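Local coordinates for protein CsuE (Acinetobacter baumannii, PDB 6FJY) that serves as the tip adhesion subunit of the archaic chaperone-usher Csu pili, with a probable role in attachment during biofilm formation, at residues Val116-Gln122 / Ser172-Leu178. Sequence-based numbering, arbitrary orientation.
Sequences VSPGVYQ and SLSITVL
Tyr-121 meets Ile-175 and Val-177 of the neighbouring strand 172-178 on the face of the sheet turned to Leu-68 and Phe-59. Its CB sits 3.3 Å from Ile-175 O, the carbonyl that also takes the backbone N-H of Tyr-121 (N to O 2.8 Å). With CG anti to its own carbonyl carbon (chi1 -74°), the ring swings back along its own segment toward Val-116 and Ser-117. CD1 then meets CG2 of Val-177 at 3.6 Å, and CE1 touches the same methyl, which approaches the ring obliquely. At the tip, OH donates to the carbonyl O of Ser-117 over 2.6 Å, with the donor 24° off the carbonyl plane; Asn-61 ND2 adds a weak bond to this hydroxyl. A tyrosine bonded to the backbone four residues earlier, in a Pro-Gly-Val-Tyr sequence, is a tyrosine corner, a motif of Greek-key beta sandwiches such as this Ig-like fold, here where the chain enters strand 119-136. Gly-119 is needed because at phi 153° a CB would jam against the preceding carbonyl O. Its backbone forms a hydrogen-bonded antiparallel pair with Val-177, Gly-119 N to Val-177 O and Val-177 N to Gly-119 O each 2.9 Å. Pro-118 fits the turn with its ring against the backbone of Val-177 and Leu-178. Val-177, branched and apolar, splits its methyls: CG2 also meets Val-116 CG1 at 3.9 Å, while CG1 reaches Pro-118 CA. On the other face Val-120 lays CG2 against Ser-174 OG, 3.4 Å away, and packs on Ile-229 of the CsuC chaperone chain.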
# COMPACT_ATOMS: atom_id res chain seq x y z
N VAL D 116 11.38 -8.78 4.55
CA VAL D 116 12.11 -8.19 3.44
C VAL D 116 11.70 -6.73 3.29
O VAL D 116 10.63 -6.31 3.73
CB VAL D 116 11.88 -8.96 2.12
CG1 VAL D 116 10.73 -8.36 1.31
CG2 VAL D 116 13.15 -9.02 1.31
N SER D 117 12.58 -5.94 2.67
CA SER D 117 12.35 -4.51 2.54
C SER D 117 11.32 -4.23 1.45
O SER D 117 11.15 -5.03 0.53
CB SER D 117 13.66 -3.79 2.20
OG SER D 117 14.17 -4.21 0.95
N PRO D 118 10.60 -3.11 1.54
CA PRO D 118 9.67 -2.75 0.47
C PRO D 118 10.43 -2.47 -0.82
O PRO D 118 11.56 -1.99 -0.82
CB PRO D 118 8.98 -1.48 1.00
CG PRO D 118 9.22 -1.49 2.46
CD PRO D 118 10.53 -2.17 2.67
N GLY D 119 9.78 -2.79 -1.93
CA GLY D 119 10.38 -2.65 -3.24
C GLY D 119 9.75 -3.65 -4.19
O GLY D 119 8.85 -4.40 -3.82
N VAL D 120 10.24 -3.63 -5.42
CA VAL D 120 9.76 -4.57 -6.43
C VAL D 120 10.67 -5.79 -6.43
O VAL D 120 11.89 -5.69 -6.24
CB VAL D 120 9.69 -3.92 -7.82
CG1 VAL D 120 11.08 -3.53 -8.31
CG2 VAL D 120 9.01 -4.85 -8.79
N TYR D 121 10.06 -6.96 -6.60
CA TYR D 121 10.76 -8.24 -6.50
C TYR D 121 10.40 -9.05 -7.74
O TYR D 121 9.27 -9.55 -7.85
CB TYR D 121 10.39 -8.95 -5.21
CG TYR D 121 11.03 -8.33 -3.98
CD1 TYR D 121 10.59 -7.11 -3.49
CD2 TYR D 121 12.08 -8.96 -3.33
CE1 TYR D 121 11.18 -6.53 -2.38
CE2 TYR D 121 12.67 -8.38 -2.21
CZ TYR D 121 12.22 -7.17 -1.74
OH TYR D 121 12.81 -6.60 -0.63
N GLN D 122 11.35 -9.18 -8.66
CA GLN D 122 11.12 -9.78 -9.96
C GLN D 122 11.57 -11.23 -9.95
O GLN D 122 12.68 -11.54 -9.51
CB GLN D 122 11.87 -9.02 -11.05
CG GLN D 122 11.47 -9.41 -12.46
CD GLN D 122 10.05 -8.98 -12.79
OE1 GLN D 122 9.33 -9.67 -13.51
NE2 GLN D 122 9.65 -7.82 -12.27
N SER D 172 5.83 -12.87 -17.24
CA SER D 172 6.70 -12.41 -16.16
C SER D 172 5.88 -12.25 -14.89
O SER D 172 4.79 -11.68 -14.90
CB SER D 172 7.36 -11.09 -16.53
OG SER D 172 8.05 -10.56 -15.40
N LEU D 173 6.43 -12.75 -13.78
CA LEU D 173 5.80 -12.65 -12.48
C LEU D 173 6.58 -11.66 -11.62
O LEU D 173 7.81 -11.68 -11.60
CB LEU D 173 5.74 -14.02 -11.79
CG LEU D 173 4.65 -15.03 -12.15
CD1 LEU D 173 4.46 -15.19 -13.65
CD2 LEU D 173 4.98 -16.37 -11.52
N SER D 174 5.85 -10.80 -10.92
CA SER D 174 6.45 -9.78 -10.08
C SER D 174 5.66 -9.66 -8.78
O SER D 174 4.44 -9.89 -8.76
CB SER D 174 6.52 -8.43 -10.79
OG SER D 174 7.24 -7.49 -10.01
N ILE D 175 6.36 -9.31 -7.71
CA ILE D 175 5.79 -9.14 -6.39
C ILE D 175 6.27 -7.80 -5.84
O ILE D 175 7.47 -7.55 -5.77
CB ILE D 175 6.19 -10.28 -5.43
CG1 ILE D 175 5.67 -11.62 -5.93
CG2 ILE D 175 5.70 -9.99 -4.00
CD1 ILE D 175 6.22 -12.80 -5.15
N THR D 176 5.32 -6.94 -5.46
CA THR D 176 5.63 -5.62 -4.93
C THR D 176 5.34 -5.62 -3.43
O THR D 176 4.18 -5.71 -3.02
CB THR D 176 4.84 -4.53 -5.65
OG1 THR D 176 5.18 -4.52 -7.04
CG2 THR D 176 5.15 -3.18 -5.05
N VAL D 177 6.39 -5.52 -2.64
CA VAL D 177 6.30 -5.42 -1.19
C VAL D 177 6.13 -3.95 -0.83
O VAL D 177 6.94 -3.11 -1.23
CB VAL D 177 7.56 -6.01 -0.53
CG1 VAL D 177 7.41 -6.07 0.96
CG2 VAL D 177 7.86 -7.39 -1.12
N LEU D 178 5.06 -3.64 -0.06
CA LEU D 178 4.66 -2.28 0.24
C LEU D 178 5.13 -1.87 1.62
O LEU D 178 5.19 -2.69 2.53
CB LEU D 178 3.15 -2.12 0.15
CG LEU D 178 2.56 -2.32 -1.24
CD1 LEU D 178 1.05 -2.25 -1.20
CD2 LEU D 178 3.11 -1.28 -2.18